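Local coordinates for uncharacterized protein (Aeromonas hydrophila J-1, PDB 6R1J) that probably serves as one component of a tripartite alpha-pore forming toxin that perforates target membranes, at residues Ala11-Ala16 with Thr205-Gln210; Gln21-Leu26 with Ile194-Gly199; Val31-Asn36 with Gln115-Leu120; Ala129-Leu134 with Gln189-Ile194; Asp146-Lys151 with Val171-Thr176. The protein carries 3 engineered substitutions. All blocks are in the same frame, centred on the assembly; numbering follows the deposited sequence.

Contacts 1 and 3 are buried, near the centre of the chain; contact 2 is partly buried, and contacts 4 and 5 are surface packing farther out along the rod. Helix 163-236 serves contacts 1, 2, 4 and 5. Contacts 4 and 5 pair it with the same helix, 78-157, with centres 26 Å apart, whereas contact 3 pairs 78-157 with 28-70. The central contacts mix apolar packing with hydrogen bonds across the segments: amide to amide in contact 1, arginine to backbone carbonyl in contact 2, amide to carboxylate in contact 3. Contacts 4 and 5 have none. Contacts 2 and 3 also touch, chiefly through Q34, which bonds Q21 and F23.

Contact 1. Residues Ala11-Ala16 with Thr205-Gln210; sequences ANMQQA and TAFSQQ
M13 of helix 5-21 packs against F207 of helix 163-236, a nearly antiparallel pairing within the long alpha-helical bundle of this toxin component. The axes of the two segments come within 9.0 Å, with 162° between their N-to-C directions.

Apolar packing covers most of the area. The side chains of M13 and F207 cross at about a right angle. CG of M13 stands over one face of the phenyl ring, 4.3 Å from the centroid and only 15° off the normal, which makes a CH-pi contact shifted toward the rim. SD is 5.1 Å from the same centroid in an oblique Met-aromatic contact. A bend at the end of the chain (chi3 80°) returns CE to the ring, where it touches CZ of F207 at 3.4 Å. At the ring edge, near its plane, CB of A16 lies 3.8 Å from CD2 of F207. The ring also meets V37 and V40 of helix 28-70 and I113 of helix 78-157, which places it where several helices converge.

The polar contact is made by N12, next to M13, and by Q210, about one turn on from F207. They form a hydrogen bond between amides whose planes are strongly inclined. Beside the contact, helix 5-21 meets the second subunit through Q15. Q210 OE1 lies near the amide plane of N12, but ND2 of N12 approaches that oxygen from above its carbonyl plane, 3.0 Å away, while N12 CB is 3.3 Å from the same OE1.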
# COMPACT_ATOMS: atom_id res chain seq x y z
N ALA A 11 12.34 -20.26 -5.94
CA ALA A 11 11.14 -20.39 -6.79
C ALA A 11 10.42 -19.05 -6.88
O ALA A 11 10.03 -18.63 -8.00
CB ALA A 11 10.25 -21.49 -6.26
N ASN A 12 10.26 -18.38 -5.74
CA ASN A 12 9.55 -17.08 -5.64
C ASN A 12 10.34 -16.02 -6.42
O ASN A 12 9.70 -15.22 -7.10
CB ASN A 12 9.33 -16.70 -4.18
CG ASN A 12 8.36 -17.64 -3.49
OD1 ASN A 12 7.52 -18.21 -4.15
ND2 ASN A 12 8.50 -17.82 -2.18
N MET A 13 11.65 -16.00 -6.28
CA MET A 13 12.53 -15.06 -7.02
C MET A 13 12.39 -15.31 -8.52
O MET A 13 12.28 -14.32 -9.24
CB MET A 13 13.97 -15.22 -6.58
CG MET A 13 14.23 -14.59 -5.23
SD MET A 13 15.86 -14.99 -4.57
CE MET A 13 16.88 -13.83 -5.47
N GLN A 14 12.30 -16.56 -8.97
CA GLN A 14 12.12 -16.90 -10.42
C GLN A 14 10.80 -16.33 -10.94
O GLN A 14 10.77 -15.72 -12.03
CB GLN A 14 12.30 -18.41 -10.65
CG GLN A 14 13.74 -18.88 -10.48
CD GLN A 14 13.88 -20.36 -10.25
OE1 GLN A 14 12.95 -21.01 -9.82
NE2 GLN A 14 15.08 -20.90 -10.46
N GLN A 15 9.72 -16.45 -10.17
CA GLN A 15 8.42 -15.86 -10.55
C GLN A 15 8.52 -14.34 -10.57
O GLN A 15 8.03 -13.72 -11.52
CB GLN A 15 7.33 -16.24 -9.56
CG GLN A 15 6.05 -15.43 -9.72
CD GLN A 15 5.31 -15.70 -11.01
OE1 GLN A 15 4.29 -16.41 -11.01
NE2 GLN A 15 5.79 -15.15 -12.13
N ALA A 16 9.10 -13.72 -9.54
CA ALA A 16 9.11 -12.24 -9.49
C ALA A 16 9.89 -11.73 -10.72
O ALA A 16 9.43 -10.75 -11.35
CB ALA A 16 9.70 -11.73 -8.21
N THR A 205 10.23 -4.97 -4.94
CA THR A 205 10.29 -5.06 -3.46
C THR A 205 10.09 -6.54 -3.07
O THR A 205 10.76 -7.02 -2.16
CB THR A 205 9.24 -4.16 -2.79
OG1 THR A 205 9.53 -2.82 -3.19
CG2 THR A 205 9.26 -4.27 -1.27
N ALA A 206 9.19 -7.23 -3.75
CA ALA A 206 8.87 -8.64 -3.43
C ALA A 206 10.11 -9.48 -3.76
O ALA A 206 10.48 -10.36 -2.99
CB ALA A 206 7.64 -9.07 -4.16
N PHE A 207 10.77 -9.18 -4.87
CA PHE A 207 11.98 -9.93 -5.29
C PHE A 207 13.05 -9.79 -4.22
O PHE A 207 13.65 -10.76 -3.77
CB PHE A 207 12.48 -9.48 -6.66
CG PHE A 207 13.66 -10.27 -7.14
CD1 PHE A 207 14.92 -10.04 -6.63
CD2 PHE A 207 13.50 -11.28 -8.07
CE1 PHE A 207 16.01 -10.79 -7.05
CE2 PHE A 207 14.59 -12.02 -8.50
CZ PHE A 207 15.84 -11.78 -7.99
N SER A 208 13.26 -8.57 -3.79
CA SER A 208 14.23 -8.22 -2.74
C SER A 208 13.86 -8.84 -1.37
O SER A 208 14.77 -9.22 -0.66
CB SER A 208 14.33 -6.72 -2.68
OG SER A 208 15.24 -6.35 -1.66
N GLN A 209 12.59 -8.89 -0.98
CA GLN A 209 12.17 -9.58 0.27
C GLN A 209 12.56 -11.08 0.16
O GLN A 209 13.17 -11.58 1.07
CB GLN A 209 10.67 -9.33 0.52
CG GLN A 209 10.10 -9.92 1.82
CD GLN A 209 9.72 -11.39 1.68
OE1 GLN A 209 9.19 -11.83 0.66
NE2 GLN A 209 10.04 -12.18 2.69
N GLN A 210 12.21 -11.77 -0.93
CA GLN A 210 12.57 -13.19 -1.14
C GLN A 210 14.09 -13.33 -1.20
O GLN A 210 14.66 -14.26 -0.57
CB GLN A 210 11.90 -13.71 -2.41
CG GLN A 210 10.39 -13.68 -2.33
CD GLN A 210 9.82 -14.77 -1.45
OE1 GLN A 210 10.48 -15.79 -1.23
NE2 GLN A 210 8.61 -14.54 -0.95

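Contact 2. Residues Gln21-Leu26 with Ile194-Gly199; sequences QSFSGL and IQRQQG
F23 and R196 run alongside each other in opposite senses, with the phenyl ring and guanidinium planes inclined by 63°. R196 CG, anti to the backbone N (chi1 -173°), is set within 4.0 Å of both F23 CD2 and L26 CD2. Further along the same rim, CE2 of F23 is 3.6 Å from the carbonyl O of R196 and CZ of F23 is 3.8 Å from C of G199. L26 crosses R196 obliquely and slides past Q197, its CD2 coming 3.6 Å from Q197 CG.

The segment 21-26 is the connection between helices 5-21 and 28-70, here folded against the flank of helix 163-236. F200, next along that helix, adds an edge-to-face ring contact to F23, and Q34 of helix 28-70 bonds F23 O.

R196 bends at chi3, setting NE out of line with the extended part of the chain. Its NH1 donates to the carbonyl O of S24 at 3.0 Å, with an N-H...O angle of 149°. The oxygen lies close to the guanidinium plane, while NH1 stands above the carbonyl plane of S24. On the backbone of that same residue, S24 N donates a hydrogen bond to Q15 OE1 of the second subunit.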
# COMPACT_ATOMS: atom_id res chain seq x y z
N GLN A 21 10.43 -8.72 -15.77
CA GLN A 21 10.86 -8.56 -17.18
C GLN A 21 9.69 -8.10 -18.06
O GLN A 21 9.99 -7.58 -19.13
CB GLN A 21 11.48 -9.84 -17.75
CG GLN A 21 12.70 -10.31 -16.99
CD GLN A 21 13.85 -9.33 -16.92
OE1 GLN A 21 13.86 -8.28 -17.57
NE2 GLN A 21 14.82 -9.65 -16.07
N SER A 22 8.43 -8.25 -17.64
CA SER A 22 7.25 -7.97 -18.47
C SER A 22 7.03 -6.46 -18.60
O SER A 22 6.23 -6.09 -19.43
CB SER A 22 6.01 -8.68 -17.94
OG SER A 22 5.49 -8.01 -16.81
N PHE A 23 7.68 -5.64 -17.78
CA PHE A 23 7.48 -4.18 -17.74
C PHE A 23 8.33 -3.51 -18.82
O PHE A 23 9.50 -3.83 -18.97
CB PHE A 23 7.80 -3.63 -16.35
CG PHE A 23 6.73 -3.87 -15.31
CD1 PHE A 23 6.68 -5.05 -14.59
CD2 PHE A 23 5.76 -2.91 -15.05
CE1 PHE A 23 5.71 -5.25 -13.61
CE2 PHE A 23 4.76 -3.13 -14.11
CZ PHE A 23 4.75 -4.29 -13.37
N SER A 24 7.72 -2.60 -19.58
CA SER A 24 8.42 -1.80 -20.61
C SER A 24 8.16 -0.31 -20.37
O SER A 24 7.21 0.08 -19.60
CB SER A 24 8.02 -2.26 -21.98
OG SER A 24 6.62 -2.09 -22.19
N GLY A 25 9.00 0.53 -20.95
CA GLY A 25 8.80 1.98 -20.96
C GLY A 25 9.17 2.58 -19.63
O GLY A 25 8.65 3.63 -19.32
N LEU A 26 10.03 1.92 -18.86
CA LEU A 26 10.43 2.44 -17.53
C LEU A 26 11.81 3.08 -17.64
O LEU A 26 12.55 2.86 -18.59
CB LEU A 26 10.36 1.30 -16.50
CG LEU A 26 8.94 0.81 -16.17
CD1 LEU A 26 8.99 -0.39 -15.23
CD2 LEU A 26 8.08 1.93 -15.57
N ILE A 194 2.64 6.70 -13.21
CA ILE A 194 2.75 6.51 -11.73
C ILE A 194 2.30 5.09 -11.39
O ILE A 194 3.01 4.43 -10.66
CB ILE A 194 1.93 7.55 -10.97
CG1 ILE A 194 2.56 8.94 -11.06
CG2 ILE A 194 1.74 7.12 -9.51
CD1 ILE A 194 1.62 10.03 -10.62
N GLN A 195 1.15 4.68 -11.91
CA GLN A 195 0.55 3.33 -11.70
C GLN A 195 1.53 2.24 -12.13
O GLN A 195 1.80 1.29 -11.34
CB GLN A 195 -0.79 3.30 -12.43
CG GLN A 195 -1.49 1.96 -12.51
CD GLN A 195 -2.77 2.15 -13.30
OE1 GLN A 195 -3.87 2.21 -12.74
NE2 GLN A 195 -2.63 2.34 -14.60
N ARG A 196 2.12 2.37 -13.32
CA ARG A 196 3.05 1.36 -13.85
C ARG A 196 4.29 1.29 -12.97
O ARG A 196 4.77 0.17 -12.66
CB ARG A 196 3.44 1.75 -15.27
CG ARG A 196 4.27 0.71 -15.98
CD ARG A 196 4.53 1.16 -17.40
NE ARG A 196 3.31 1.29 -18.20
CZ ARG A 196 3.30 1.26 -19.55
NH1 ARG A 196 4.43 1.09 -20.22
NH2 ARG A 196 2.16 1.35 -20.21
N GLN A 197 4.86 2.43 -12.61
CA GLN A 197 6.06 2.38 -11.74
C GLN A 197 5.71 1.76 -10.37
O GLN A 197 6.58 1.10 -9.81
CB GLN A 197 6.72 3.75 -11.54
CG GLN A 197 7.46 4.20 -12.79
CD GLN A 197 8.31 5.44 -12.61
OE1 GLN A 197 8.77 5.76 -11.50
NE2 GLN A 197 8.47 6.17 -13.71
N GLN A 198 4.59 2.11 -9.77
CA GLN A 198 4.22 1.53 -8.44
C GLN A 198 4.13 -0.00 -8.60
O GLN A 198 4.63 -0.76 -7.73
CB GLN A 198 2.91 2.13 -7.95
CG GLN A 198 3.02 3.59 -7.52
CD GLN A 198 1.67 4.23 -7.32
OE1 GLN A 198 0.68 3.84 -7.95
NE2 GLN A 198 1.59 5.26 -6.47
N GLY A 199 3.48 -0.47 -9.65
CA GLY A 199 3.37 -1.91 -9.92
C GLY A 199 4.76 -2.53 -10.02
O GLY A 199 5.03 -3.59 -9.40

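Contact 3. Residues Val31-Asn36 with Gln115-Leu120; sequences VNIQQN and QDNIAL
I33 overlaps the base of D116: its CG1, anti to the carbonyl carbon (chi1 -64°), is set 3.4 Å from D116 CB, the two side chains sliding past each other in opposite directions. Further out, CD1 of I33 reaches 3.9 Å from CD1 of L120. The same methyl is 3.3 Å from N117 OD1, an oxygen that also takes part in a hydrogen bond with T204 OG1 of helix 163-236.

The carboxylate of D116 is gripped at both oxygens. ND2 of N32 donates to D116 OD1 at 3.1 Å in an almost straight bond, N-H...O 171°. The acceptor lies in the amide plane of N32, yet ND2 meets OD1 from above the carboxylate plane. N32 OD1, for its part, bonds Q28 NE2, which would help fix the rotation of the amide. On the other oxygen, a water donates to D116 OD2 at 2.8 Å and accepts from N36 ND2 at 2.9 Å, so this asparagine joins the contact indirectly; its ND2 also bonds A109 O. Such donors would be expected to favour the ionised carboxylate.

With 156° between axes 9.9 Å apart, the segments are an antiparallel pairing of consecutive helices, 28-70 and 78-157, in an up-and-down helical bundle.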
# COMPACT_ATOMS: atom_id res chain seq x y z
N VAL A 31 15.47 -0.51 -15.66
CA VAL A 31 16.30 -1.36 -16.55
C VAL A 31 17.50 -1.91 -15.77
O VAL A 31 17.85 -3.07 -16.00
CB VAL A 31 16.72 -0.61 -17.83
CG1 VAL A 31 17.60 -1.49 -18.69
CG2 VAL A 31 15.51 -0.18 -18.61
N ASN A 32 18.10 -1.14 -14.87
CA ASN A 32 19.20 -1.62 -14.00
C ASN A 32 18.75 -2.87 -13.22
O ASN A 32 19.47 -3.86 -13.21
CB ASN A 32 19.65 -0.56 -13.01
CG ASN A 32 20.37 0.61 -13.65
OD1 ASN A 32 20.61 0.61 -14.86
ND2 ASN A 32 20.64 1.63 -12.85
N ILE A 33 17.56 -2.84 -12.63
CA ILE A 33 17.03 -3.97 -11.80
C ILE A 33 16.71 -5.14 -12.73
O ILE A 33 16.99 -6.30 -12.34
CB ILE A 33 15.77 -3.52 -11.02
CG1 ILE A 33 16.13 -2.42 -10.05
CG2 ILE A 33 15.11 -4.69 -10.33
CD1 ILE A 33 14.95 -1.72 -9.41
N GLN A 34 16.07 -4.88 -13.87
CA GLN A 34 15.69 -5.93 -14.85
C GLN A 34 16.95 -6.71 -15.24
O GLN A 34 16.92 -7.98 -15.29
CB GLN A 34 15.03 -5.35 -16.11
CG GLN A 34 13.60 -4.85 -15.88
CD GLN A 34 12.92 -4.37 -17.14
OE1 GLN A 34 13.55 -3.73 -17.97
NE2 GLN A 34 11.64 -4.69 -17.33
N GLN A 35 18.05 -6.01 -15.48
CA GLN A 35 19.31 -6.68 -15.90
C GLN A 35 19.86 -7.48 -14.71
O GLN A 35 20.33 -8.58 -14.91
CB GLN A 35 20.30 -5.65 -16.42
CG GLN A 35 19.86 -5.07 -17.75
CD GLN A 35 19.96 -6.11 -18.83
OE1 GLN A 35 20.99 -6.77 -18.98
NE2 GLN A 35 18.87 -6.27 -19.57
N ASN A 36 19.93 -6.85 -13.54
CA ASN A 36 20.42 -7.47 -12.28
C ASN A 36 19.63 -8.76 -12.00
O ASN A 36 20.27 -9.79 -11.85
CB ASN A 36 20.29 -6.45 -11.15
CG ASN A 36 20.87 -6.91 -9.83
OD1 ASN A 36 21.24 -8.07 -9.69
ND2 ASN A 36 21.02 -5.97 -8.91
N GLN A 115 19.31 0.13 -3.92
CA GLN A 115 19.70 1.49 -4.42
C GLN A 115 18.85 1.89 -5.62
O GLN A 115 18.29 3.03 -5.65
CB GLN A 115 21.23 1.56 -4.61
CG GLN A 115 21.99 1.41 -3.30
CD GLN A 115 21.70 2.53 -2.33
OE1 GLN A 115 21.57 3.68 -2.73
NE2 GLN A 115 21.61 2.23 -1.04
N ASP A 116 18.63 1.00 -6.59
CA ASP A 116 17.78 1.31 -7.75
C ASP A 116 16.34 1.54 -7.28
O ASP A 116 15.64 2.43 -7.81
CB ASP A 116 17.94 0.25 -8.84
CG ASP A 116 19.26 0.36 -9.61
OD1 ASP A 116 19.63 1.51 -9.92
OD2 ASP A 116 19.90 -0.70 -9.89
N ASN A 117 15.88 0.79 -6.28
CA ASN A 117 14.50 0.99 -5.75
C ASN A 117 14.36 2.40 -5.16
O ASN A 117 13.37 3.06 -5.48
CB ASN A 117 14.14 -0.02 -4.68
CG ASN A 117 13.65 -1.32 -5.30
OD1 ASN A 117 13.44 -1.40 -6.51
ND2 ASN A 117 13.37 -2.31 -4.46
N ILE A 118 15.27 2.79 -4.29
CA ILE A 118 15.28 4.15 -3.70
C ILE A 118 15.29 5.19 -4.83
O ILE A 118 14.46 6.12 -4.78
CB ILE A 118 16.46 4.26 -2.72
CG1 ILE A 118 16.24 3.31 -1.54
CG2 ILE A 118 16.66 5.68 -2.25
CD1 ILE A 118 17.43 3.15 -0.66
N ALA A 119 16.15 5.04 -5.85
CA ALA A 119 16.24 5.97 -7.01
C ALA A 119 14.87 6.00 -7.71
O ALA A 119 14.39 7.08 -8.04
CB ALA A 119 17.36 5.58 -7.96
N LEU A 120 14.21 4.86 -7.92
CA LEU A 120 12.87 4.86 -8.56
C LEU A 120 11.83 5.59 -7.68
O LEU A 120 10.99 6.29 -8.28
CB LEU A 120 12.41 3.43 -8.83
CG LEU A 120 13.05 2.78 -10.05
CD1 LEU A 120 12.58 1.33 -10.16
CD2 LEU A 120 12.73 3.57 -11.31
O HOH W 1 19.86 -3.48 -9.78

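Contact 4. Residues Ala129-Leu134 with Gln189-Ile194; sequences ATIAGL and QIEGQI
I131 and I190 face each other where the two backbones come nearest, with CB of I131 4.0 Å from CG2 of I190. The CG1 branch of I190 meets L134, one turn on from I131 in the facing helix, its CG1 lying 4.0 Å from CD2 of L134, and these two side chains cross at about a right angle. CD1 of I190 is more distant from T130, 4.5 Å from CG2. I190 is thus bordered by three residues of 129-134.

I131 extends beyond I190. Its CG1 is anti to the backbone N (chi1 -162°), which leaves CG2 in the crowded position between N and the carbonyl carbon. The terminal CD1 of I131 comes 3.3 Å from E191 CG, a close touch against the aliphatic part of the glutamate, and 4.2 Å from CD1 of I194. No hydrogen bond links the segments.

The next shell lies on the helices themselves. T130 OG1 bonds back to E126 O, so the hydroxyl is engaged within its own helix while CG2 belongs to the apolar face. L134 also rests on Q186 and V187, and I194 on L127 and Q128, which carries the packing on past the two segments. Outside the chain, A129 and A132 pack on R122 and T114 of the third subunit. Away from the interface, on helix 163-236, Q189 NE2 donates to Q193 OE1 at 2.8 Å.

At 160° between axes 10.2 Å apart, 129-134 and 189-194 form side-by-side antiparallel packing typical of a long helical hairpin, here built by helices 78-157 and 163-236.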
# COMPACT_ATOMS: atom_id res chain seq x y z
N ALA A 129 4.87 15.57 -7.77
CA ALA A 129 5.07 17.04 -7.89
C ALA A 129 4.58 17.50 -9.26
O ALA A 129 3.76 18.45 -9.32
CB ALA A 129 6.52 17.43 -7.67
N THR A 130 5.00 16.83 -10.33
CA THR A 130 4.62 17.14 -11.72
C THR A 130 3.10 17.03 -11.89
O THR A 130 2.48 17.95 -12.43
CB THR A 130 5.34 16.23 -12.74
OG1 THR A 130 6.74 16.37 -12.53
CG2 THR A 130 5.02 16.58 -14.17
N ILE A 131 2.47 15.98 -11.41
CA ILE A 131 1.01 15.84 -11.62
C ILE A 131 0.27 16.95 -10.84
O ILE A 131 -0.74 17.47 -11.36
CB ILE A 131 0.53 14.41 -11.33
CG1 ILE A 131 -0.84 14.16 -11.96
CG2 ILE A 131 0.51 14.11 -9.84
CD1 ILE A 131 -1.27 12.71 -11.98
N ALA A 132 0.75 17.37 -9.68
CA ALA A 132 0.09 18.44 -8.90
C ALA A 132 0.23 19.77 -9.65
O ALA A 132 -0.80 20.46 -9.90
CB ALA A 132 0.68 18.51 -7.53
N GLY A 133 1.57 20.17 -10.59
CA GLY A 133 1.41 21.43 -11.35
C GLY A 133 0.44 21.26 -12.50
O GLY A 133 -0.26 22.21 -12.81
N LEU A 134 0.38 20.09 -13.14
CA LEU A 134 -0.49 19.85 -14.32
C LEU A 134 -1.96 19.99 -13.89
O LEU A 134 -2.78 20.48 -14.70
CB LEU A 134 -0.23 18.47 -14.92
CG LEU A 134 0.85 18.41 -16.01
CD1 LEU A 134 2.06 19.24 -15.62
CD2 LEU A 134 1.22 16.97 -16.30
N GLN A 189 -1.66 10.68 -18.69
CA GLN A 189 -0.36 10.09 -19.05
C GLN A 189 0.48 9.87 -17.79
O GLN A 189 1.03 8.78 -17.62
CB GLN A 189 0.35 11.02 -20.04
CG GLN A 189 1.81 10.68 -20.31
CD GLN A 189 1.97 9.36 -21.00
OE1 GLN A 189 1.10 8.92 -21.77
NE2 GLN A 189 3.08 8.70 -20.72
N ILE A 190 0.61 10.89 -16.94
CA ILE A 190 1.47 10.83 -15.74
C ILE A 190 0.81 9.88 -14.73
O ILE A 190 1.55 9.14 -14.10
CB ILE A 190 1.75 12.23 -15.15
CG1 ILE A 190 2.43 13.18 -16.14
CG2 ILE A 190 2.56 12.11 -13.87
CD1 ILE A 190 3.89 12.88 -16.44
N GLU A 191 -0.51 9.86 -14.61
CA GLU A 191 -1.22 8.90 -13.71
C GLU A 191 -0.86 7.47 -14.12
O GLU A 191 -0.56 6.64 -13.22
CB GLU A 191 -2.74 9.06 -13.78
CG GLU A 191 -3.24 10.37 -13.18
CD GLU A 191 -4.73 10.64 -13.30
OE1 GLU A 191 -5.39 10.09 -14.22
OE2 GLU A 191 -5.25 11.39 -12.45
N GLY A 192 -0.92 7.16 -15.42
CA GLY A 192 -0.56 5.82 -15.96
C GLY A 192 0.89 5.45 -15.64
O GLY A 192 1.17 4.28 -15.26
N GLN A 193 1.83 6.38 -15.87
CA GLN A 193 3.26 6.21 -15.53
C GLN A 193 3.38 5.97 -14.03
O GLN A 193 4.24 5.16 -13.64
CB GLN A 193 4.11 7.46 -15.80
CG GLN A 193 4.48 7.63 -17.27
CD GLN A 193 5.08 8.98 -17.61
OE1 GLN A 193 4.97 9.44 -18.74
NE2 GLN A 193 5.68 9.64 -16.64
N ILE A 194 2.64 6.70 -13.21
CA ILE A 194 2.75 6.51 -11.73
C ILE A 194 2.30 5.09 -11.39
O ILE A 194 3.01 4.43 -10.66
CB ILE A 194 1.93 7.55 -10.97
CG1 ILE A 194 2.56 8.94 -11.06
CG2 ILE A 194 1.74 7.12 -9.51
CD1 ILE A 194 1.62 10.03 -10.62

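Contact 5. Residues Asp146-Lys151 with Val171-Thr176; sequences DSLNKK and VTLTQT
L148 contributes more buried surface than any other residue here, pointing from its helix toward 171-176. Its CB lies 3.7 Å from CD1 of L173, and the end of the chain goes on to two threonines. CD1 of L148 is 3.7 Å from CG2 of T172, the side chains crossing at about a right angle. With T176 it meets tip to tip, CD1 being 3.2 Å from OG1. That hydroxyl is directed into its own helix: T176 OG1 donates to T172 O at 2.9 Å, from above the carbonyl plane, and the same carbonyl accepts T176 N. The hydroxyl therefore has a partner although a methyl abuts it.

N149 follows and crosses L173 at about a right angle. Its OD1 lies 3.4 Å from CD1 of L173, which is packing rather than a hydrogen bond. L173 CG is anti to the backbone N (chi1 -164°), and chi2 (69°) then sets CD1 against L148 CB and N149 OD1. Further along, K151 packs on L169 of its own chain, and K150 on S226 of the third subunit.

Axes 10.1 Å apart at 155° make this antiparallel packing near the turn of the helical hairpin 78-157/163-236; its location at the distal end of the rod is consistent with the head region of ClyA-type alpha-pore forming toxins.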
# COMPACT_ATOMS: atom_id res chain seq x y z
N ASP A 146 -14.30 28.96 -19.05
CA ASP A 146 -15.58 29.42 -18.43
C ASP A 146 -15.82 30.89 -18.80
O ASP A 146 -16.95 31.18 -19.25
CB ASP A 146 -15.61 29.26 -16.90
CG ASP A 146 -15.75 27.83 -16.41
OD1 ASP A 146 -16.10 26.95 -17.23
OD2 ASP A 146 -15.52 27.60 -15.19
N SER A 147 -14.82 31.76 -18.59
CA SER A 147 -14.83 33.19 -19.00
C SER A 147 -15.20 33.30 -20.48
O SER A 147 -16.17 34.01 -20.78
CB SER A 147 -13.51 33.87 -18.79
OG SER A 147 -13.40 34.35 -17.47
N LEU A 148 -14.41 32.66 -21.35
CA LEU A 148 -14.60 32.71 -22.83
C LEU A 148 -16.05 32.37 -23.19
O LEU A 148 -16.64 33.15 -23.96
CB LEU A 148 -13.61 31.79 -23.57
CG LEU A 148 -12.14 32.22 -23.56
CD1 LEU A 148 -11.30 31.22 -24.35
CD2 LEU A 148 -11.93 33.62 -24.12
N ASN A 149 -16.63 31.31 -22.62
CA ASN A 149 -18.02 30.84 -22.91
C ASN A 149 -19.07 31.82 -22.34
O ASN A 149 -20.15 31.89 -22.94
CB ASN A 149 -18.25 29.39 -22.47
CG ASN A 149 -17.79 28.39 -23.51
OD1 ASN A 149 -17.86 28.67 -24.71
ND2 ASN A 149 -17.35 27.22 -23.07
N LYS A 150 -18.77 32.54 -21.26
CA LYS A 150 -19.66 33.59 -20.69
C LYS A 150 -19.64 34.83 -21.60
O LYS A 150 -20.68 35.49 -21.71
CB LYS A 150 -19.26 33.93 -19.24
CG LYS A 150 -19.75 32.94 -18.21
CD LYS A 150 -19.14 33.13 -16.84
CE LYS A 150 -19.44 31.97 -15.92
NZ LYS A 150 -18.50 31.92 -14.78
N LYS A 151 -18.50 35.15 -22.21
CA LYS A 151 -18.36 36.26 -23.20
C LYS A 151 -19.10 35.89 -24.49
O LYS A 151 -19.73 36.79 -25.07
CB LYS A 151 -16.89 36.57 -23.51
CG LYS A 151 -16.11 37.24 -22.39
CD LYS A 151 -14.65 37.47 -22.75
CE LYS A 151 -14.48 38.03 -24.14
NZ LYS A 151 -13.06 38.37 -24.42
N VAL A 171 -11.74 31.77 -32.25
CA VAL A 171 -10.31 31.35 -32.41
C VAL A 171 -9.71 31.16 -31.02
O VAL A 171 -8.95 30.19 -30.85
CB VAL A 171 -9.48 32.37 -33.22
CG1 VAL A 171 -7.99 32.05 -33.18
CG2 VAL A 171 -9.97 32.49 -34.66
N THR A 172 -9.97 32.08 -30.08
CA THR A 172 -9.47 31.96 -28.69
C THR A 172 -10.04 30.68 -28.03
O THR A 172 -9.31 30.01 -27.30
CB THR A 172 -9.84 33.18 -27.84
OG1 THR A 172 -9.61 34.38 -28.58
CG2 THR A 172 -9.08 33.23 -26.53
N LEU A 173 -11.32 30.40 -28.27
CA LEU A 173 -12.07 29.27 -27.67
C LEU A 173 -11.42 27.96 -28.12
O LEU A 173 -11.08 27.15 -27.26
CB LEU A 173 -13.55 29.39 -28.08
CG LEU A 173 -14.54 28.55 -27.27
CD1 LEU A 173 -14.68 29.09 -25.86
CD2 LEU A 173 -15.91 28.53 -27.95
N THR A 174 -11.18 27.78 -29.43
CA THR A 174 -10.47 26.59 -29.99
C THR A 174 -9.12 26.42 -29.29
O THR A 174 -8.87 25.30 -28.80
CB THR A 174 -10.27 26.71 -31.51
OG1 THR A 174 -11.58 26.77 -32.07
CG2 THR A 174 -9.49 25.55 -32.12
N GLN A 175 -8.31 27.47 -29.21
CA GLN A 175 -6.95 27.43 -28.59
C GLN A 175 -7.06 26.97 -27.12
O GLN A 175 -6.27 26.10 -26.70
CB GLN A 175 -6.25 28.79 -28.67
CG GLN A 175 -6.06 29.31 -30.10
CD GLN A 175 -5.17 28.43 -30.95
OE1 GLN A 175 -4.13 27.94 -30.50
NE2 GLN A 175 -5.57 28.23 -32.20
N THR A 176 -7.97 27.55 -26.35
CA THR A 176 -8.16 27.26 -24.89
C THR A 176 -8.68 25.83 -24.72
O THR A 176 -8.25 25.16 -23.78
CB THR A 176 -9.08 28.30 -24.23
OG1 THR A 176 -8.54 29.59 -24.53
CG2 THR A 176 -9.20 28.13 -22.73